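Local coordinates for protein endoglucanase FnCel5A (PDB 3NCO) that probably hydrolyses internal beta-1,4-glucosidic bonds of cellulose, as a family 5 glycoside hydrolase built on a TIM barrel, at residues A[45-48]-A[49-52]; A[150-153]-A[154-158]. All coordinates share one frame; numbering follows the deposited sequence.

Contact 1: A[45-48]-A[49-52]; sequences EYFK and IIKE
E45 and I49 meet one helical turn apart on helix 44-53, the helix of the beta-alpha-beta unit between barrel strands 22-25 and 57-60. The two side chains run alongside each other and point the same way: I49 CD1 lies 3.8 Å from E45 OE1 and also rests near the E45 methylene CG. With CG1 beside its backbone N (chi1 -70°), I49 lays this branch back along the preceding turn, toward E45 O. I49 N donates to E45 O at 3.0 Å. With alanine in place of I49 this backbone bond would remain, but E45 CG would probably lose its apolar neighbour, leaving the arm less supported beside its weak, long ion pair with K307. The following backbone bond runs from I50 N to Y46 O, 2.8 Å. On the buried side, I50 CD1 approaches the F47 ring obliquely, 4.4 Å from CD1 of F47, an apolar contact suited to the interior. The outward K48 and E52 carry opposite charges, but K48 NZ stays 4.5 Å from E52 OE1, beyond a salt bridge. The helix packs through F47 against V87, V90 and A91 of helix 78-93, while Y46 meets the ring of F295 and K51 NZ bonds to D95 O.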
loop_
_atom_site.group_PDB
_atom_site.type_symbol
_atom_site.label_atom_id
_atom_site.label_comp_id
_atom_site.label_asym_id
_atom_site.label_seq_id
_atom_site.Cartn_x
_atom_site.Cartn_y
_atom_site.Cartn_z
ATOM N N GLU A 45 6.990 -9.569 -17.220
ATOM C CA GLU A 45 7.775 -8.435 -17.793
ATOM C C GLU A 45 7.531 -7.128 -17.021
ATOM O O GLU A 45 8.357 -6.246 -17.028
ATOM C CB GLU A 45 7.484 -8.198 -19.287
ATOM C CG GLU A 45 6.042 -7.645 -19.494
ATOM C CD GLU A 45 5.568 -7.543 -20.942
ATOM O OE1 GLU A 45 5.604 -6.412 -21.528
ATOM O OE2 GLU A 45 5.147 -8.608 -21.511
ATOM N N TYR A 46 6.382 -7.006 -16.349
ATOM C CA TYR A 46 6.075 -5.765 -15.634
ATOM C C TYR A 46 7.153 -5.422 -14.618
ATOM O O TYR A 46 7.482 -4.235 -14.424
ATOM C CB TYR A 46 4.750 -5.881 -14.894
ATOM C CG TYR A 46 3.498 -5.823 -15.777
ATOM C CD1 TYR A 46 3.584 -5.519 -17.140
ATOM C CD2 TYR A 46 2.247 -5.986 -15.207
ATOM C CE1 TYR A 46 2.412 -5.448 -17.937
ATOM C CE2 TYR A 46 1.087 -5.900 -15.964
ATOM C CZ TYR A 46 1.173 -5.600 -17.311
ATOM O OH TYR A 46 0.005 -5.530 -18.066
ATOM N N PHE A 47 7.680 -6.456 -13.970
ATOM C CA PHE A 47 8.703 -6.185 -12.902
ATOM C C PHE A 47 10.048 -5.711 -13.466
ATOM O O PHE A 47 10.725 -4.839 -12.853
ATOM C CB PHE A 47 8.830 -7.370 -11.957
ATOM C CG PHE A 47 7.557 -7.695 -11.268
ATOM C CD1 PHE A 47 7.016 -6.813 -10.336
ATOM C CD2 PHE A 47 6.877 -8.865 -11.556
ATOM C CE1 PHE A 47 5.782 -7.095 -9.689
ATOM C CE2 PHE A 47 5.649 -9.164 -10.939
ATOM C CZ PHE A 47 5.117 -8.290 -9.992
ATOM N N LYS A 48 10.428 -6.239 -14.628
ATOM C CA LYS A 48 11.626 -5.783 -15.311
ATOM C C LYS A 48 11.418 -4.333 -15.750
ATOM O O LYS A 48 12.306 -3.514 -15.604
ATOM C CB LYS A 48 11.944 -6.691 -16.527
ATOM C CG LYS A 48 13.100 -6.195 -17.383
ATOM C CD LYS A 48 13.306 -7.111 -18.581
ATOM C CE LYS A 48 14.361 -6.494 -19.530
ATOM N NZ LYS A 48 14.713 -7.321 -20.723
ATOM N N ILE A 49 10.217 -4.025 -16.237
ATOM C CA ILE A 49 9.843 -2.645 -16.653
ATOM C C ILE A 49 9.891 -1.651 -15.497
ATOM O O ILE A 49 10.457 -0.563 -15.580
ATOM C CB ILE A 49 8.465 -2.706 -17.332
ATOM C CG1 ILE A 49 8.612 -3.415 -18.688
ATOM C CG2 ILE A 49 7.828 -1.341 -17.528
ATOM C CD1 ILE A 49 7.313 -3.923 -19.276
ATOM N N ILE A 50 9.265 -2.044 -14.407
ATOM C CA ILE A 50 9.295 -1.223 -13.210
ATOM C C ILE A 50 10.716 -0.946 -12.707
ATOM O O ILE A 50 11.069 0.186 -12.356
ATOM C CB ILE A 50 8.404 -1.896 -12.098
ATOM C CG1 ILE A 50 6.912 -1.860 -12.531
ATOM C CG2 ILE A 50 8.589 -1.198 -10.694
ATOM C CD1 ILE A 50 5.987 -2.685 -11.632
ATOM N N LYS A 51 11.524 -1.998 -12.640
ATOM C CA LYS A 51 12.888 -1.825 -12.116
ATOM C C LYS A 51 13.675 -0.951 -13.078
ATOM O O LYS A 51 14.342 -0.021 -12.624
ATOM C CB LYS A 51 13.586 -3.175 -11.939
ATOM C CG LYS A 51 15.085 -3.077 -11.419
ATOM C CD LYS A 51 15.143 -2.549 -9.990
ATOM C CE LYS A 51 16.605 -2.459 -9.458
ATOM N NZ LYS A 51 16.570 -2.149 -7.999
ATOM N N GLU A 52 13.575 -1.222 -14.397
ATOM C CA GLU A 52 14.350 -0.424 -15.384
ATOM C C GLU A 52 14.041 1.058 -15.269
ATOM O O GLU A 52 14.929 1.922 -15.507
ATOM C CB GLU A 52 14.088 -0.834 -16.858
ATOM C CG GLU A 52 14.320 -2.262 -17.177
ATOM C CD GLU A 52 13.953 -2.656 -18.631
ATOM O OE1 GLU A 52 14.918 -3.002 -19.373
ATOM O OE2 GLU A 52 12.727 -2.662 -19.026
#

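Contact 2: A[150-153]-A[154-158]; sequences TPTK and WNELY. With PO4 (phosphate ion), chain E.
An N-capped first turn, with a phosphate ion bound beside it, brings T150-K153 against W154-Y158 at the start of helix 151-168. T150 is the N-cap: T150 OG1 accepts from K153 N at 3.2 Å, and T150 O accepts from W154 N. P151 suits the first helical position, where the missing N-H costs no helical bond and the ring favours a helical phi; its O receives N155 N.

T152 and N155 grip the phosphate, probably a guest from the crystallisation liquor. The T152 hydroxyl OG1 donates to O3 of the ion at 2.7 Å, and N155 ND2 reaches O4 at 3.0 Å. Both side chains are turned back beside their own backbone N, at chi1 -60° in T152 and -83° in N155, which carries the two donors to the same ion. The amide is also tied to the loop beyond, OD1 to K191 N and ND2 to E189 O, so its rotation is fixed. Water 1 adds a bridge, donating to P151 O and weakly to N155 OD1.

E156 lies alongside T152, its OE1 3.7 Å from the T152 methyl CG2, and crosses the chain of K153. The charges do not touch: water 2 links them, accepting from K153 NZ at 2.9 Å and donating to E156 OE2 at 2.8 Å, while K153 NZ forms its salt bridge with D113.

Inward, the W154 indole has Y158 CB on one face, 3.5 Å above its plane and offset toward the rim. W154 also touches I141 and P145, in the connection between strand 137-140 and this helix, and its NE1 bonds to D177 O at the end of strand 174-177.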
loop_
_atom_site.group_PDB
_atom_site.type_symbol
_atom_site.label_atom_id
_atom_site.label_comp_id
_atom_site.label_asym_id
_atom_site.label_seq_id
_atom_site.Cartn_x
_atom_site.Cartn_y
_atom_site.Cartn_z
ATOM N N THR A 150 -12.979 -0.682 13.408
ATOM C CA THR A 150 -12.679 0.648 13.945
ATOM C C THR A 150 -11.227 0.682 14.415
ATOM O O THR A 150 -10.612 -0.372 14.563
ATOM C CB THR A 150 -13.558 0.930 15.160
ATOM O OG1 THR A 150 -13.314 -0.097 16.144
ATOM C CG2 THR A 150 -15.033 0.862 14.772
ATOM N N PRO A 151 -10.673 1.885 14.674
ATOM C CA PRO A 151 -9.319 1.958 15.242
ATOM C C PRO A 151 -9.156 1.044 16.464
ATOM O O PRO A 151 -8.159 0.342 16.592
ATOM C CB PRO A 151 -9.193 3.462 15.610
ATOM C CG PRO A 151 -9.988 4.154 14.527
ATOM C CD PRO A 151 -11.226 3.221 14.377
ATOM N N THR A 152 -10.149 1.016 17.342
ATOM C CA THR A 152 -10.114 0.108 18.499
ATOM C C THR A 152 -10.046 -1.369 18.138
ATOM O O THR A 152 -9.247 -2.118 18.714
ATOM C CB THR A 152 -11.323 0.429 19.408
ATOM O OG1 THR A 152 -11.221 1.789 19.845
ATOM C CG2 THR A 152 -11.474 -0.533 20.620
ATOM N N LYS A 153 -10.897 -1.809 17.221
ATOM C CA LYS A 153 -10.906 -3.229 16.836
ATOM C C LYS A 153 -9.614 -3.558 16.133
ATOM O O LYS A 153 -9.072 -4.658 16.280
ATOM C CB LYS A 153 -12.049 -3.475 15.853
ATOM C CG LYS A 153 -13.435 -3.341 16.489
ATOM C CD LYS A 153 -13.846 -4.552 17.329
ATOM C CE LYS A 153 -15.335 -4.535 17.749
ATOM N NZ LYS A 153 -15.379 -5.635 18.785
ATOM N N TRP A 154 -9.127 -2.619 15.327
ATOM C CA TRP A 154 -7.886 -2.874 14.635
ATOM C C TRP A 154 -6.731 -2.963 15.598
ATOM O O TRP A 154 -5.856 -3.796 15.420
ATOM C CB TRP A 154 -7.684 -1.766 13.633
ATOM C CG TRP A 154 -6.419 -1.759 12.925
ATOM C CD1 TRP A 154 -5.557 -0.711 12.892
ATOM C CD2 TRP A 154 -5.852 -2.808 12.089
ATOM N NE1 TRP A 154 -4.465 -1.031 12.098
ATOM C CE2 TRP A 154 -4.645 -2.283 11.557
ATOM C CE3 TRP A 154 -6.287 -4.074 11.675
ATOM C CZ2 TRP A 154 -3.805 -3.024 10.693
ATOM C CZ3 TRP A 154 -5.466 -4.816 10.780
ATOM C CH2 TRP A 154 -4.223 -4.285 10.337
ATOM N N ASN A 155 -6.721 -2.122 16.618
ATOM C CA ASN A 155 -5.631 -2.109 17.564
ATOM C C ASN A 155 -5.630 -3.452 18.295
ATOM O O ASN A 155 -4.578 -3.920 18.766
ATOM C CB ASN A 155 -5.846 -0.965 18.579
ATOM C CG ASN A 155 -5.357 0.349 18.051
ATOM O OD1 ASN A 155 -4.499 0.357 17.197
ATOM N ND2 ASN A 155 -5.911 1.442 18.512
ATOM N N GLU A 156 -6.815 -4.053 18.400
ATOM C CA GLU A 156 -6.952 -5.358 19.051
ATOM C C GLU A 156 -6.550 -6.523 18.148
ATOM O O GLU A 156 -5.923 -7.509 18.601
ATOM C CB GLU A 156 -8.374 -5.573 19.600
ATOM C CG GLU A 156 -8.718 -4.525 20.707
ATOM C CD GLU A 156 -10.223 -4.393 21.081
ATOM O OE1 GLU A 156 -10.504 -3.749 22.142
ATOM O OE2 GLU A 156 -11.111 -4.862 20.330
ATOM N N LEU A 157 -6.923 -6.400 16.862
ATOM C CA LEU A 157 -6.715 -7.441 15.889
ATOM C C LEU A 157 -5.287 -7.606 15.345
ATOM O O LEU A 157 -4.762 -8.723 15.284
ATOM C CB LEU A 157 -7.707 -7.214 14.706
ATOM C CG LEU A 157 -7.572 -8.184 13.530
ATOM C CD1 LEU A 157 -7.778 -9.616 14.015
ATOM C CD2 LEU A 157 -8.615 -7.836 12.449
ATOM N N TYR A 158 -4.692 -6.499 14.868
ATOM C CA TYR A 158 -3.423 -6.602 14.193
ATOM C C TYR A 158 -2.343 -7.259 15.069
ATOM O O TYR A 158 -1.576 -8.052 14.520
ATOM C CB TYR A 158 -2.971 -5.277 13.526
ATOM C CG TYR A 158 -2.134 -4.362 14.385
ATOM C CD1 TYR A 158 -2.658 -3.152 14.901
ATOM C CD2 TYR A 158 -0.803 -4.682 14.665
ATOM C CE1 TYR A 158 -1.894 -2.307 15.690
ATOM C CE2 TYR A 158 -0.014 -3.837 15.450
ATOM C CZ TYR A 158 -0.568 -2.664 15.959
ATOM O OH TYR A 158 0.245 -1.837 16.721
HETATM P P PO4 E . -8.277 2.036 21.712
HETATM O O1 PO4 E . -8.385 3.291 20.861
HETATM O O2 PO4 E . -7.531 2.306 23.020
HETATM O O3 PO4 E . -9.718 1.636 22.033
HETATM O O4 PO4 E . -7.445 0.957 21.001
HETATM O O HOH W 1 -5.970 1.541 15.057
HETATM O O HOH W 2 -13.779 -4.303 20.851
#

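Overall arrangement
Contacts 1 and 2 each lie within a single helix on the outside of the eight-stranded parallel barrel, one in the beta-alpha-beta unit of strands 22-25 and 57-60, the other in that of strands 137-140 and 174-177. They fall on opposite sides of the chain's centre, each about 18 Å from it; their own centres are 36 Å apart and their nearest atoms about 23 Å, so they do not meet. Both have one side turned inward and another outward, but contact 1 rests on side chains alongside backbone bonds, whereas contact 2 adds a cap, bridging waters and the phosphate. That ion, a probable crystallisation guest, is no evidence that either contact borders the active site.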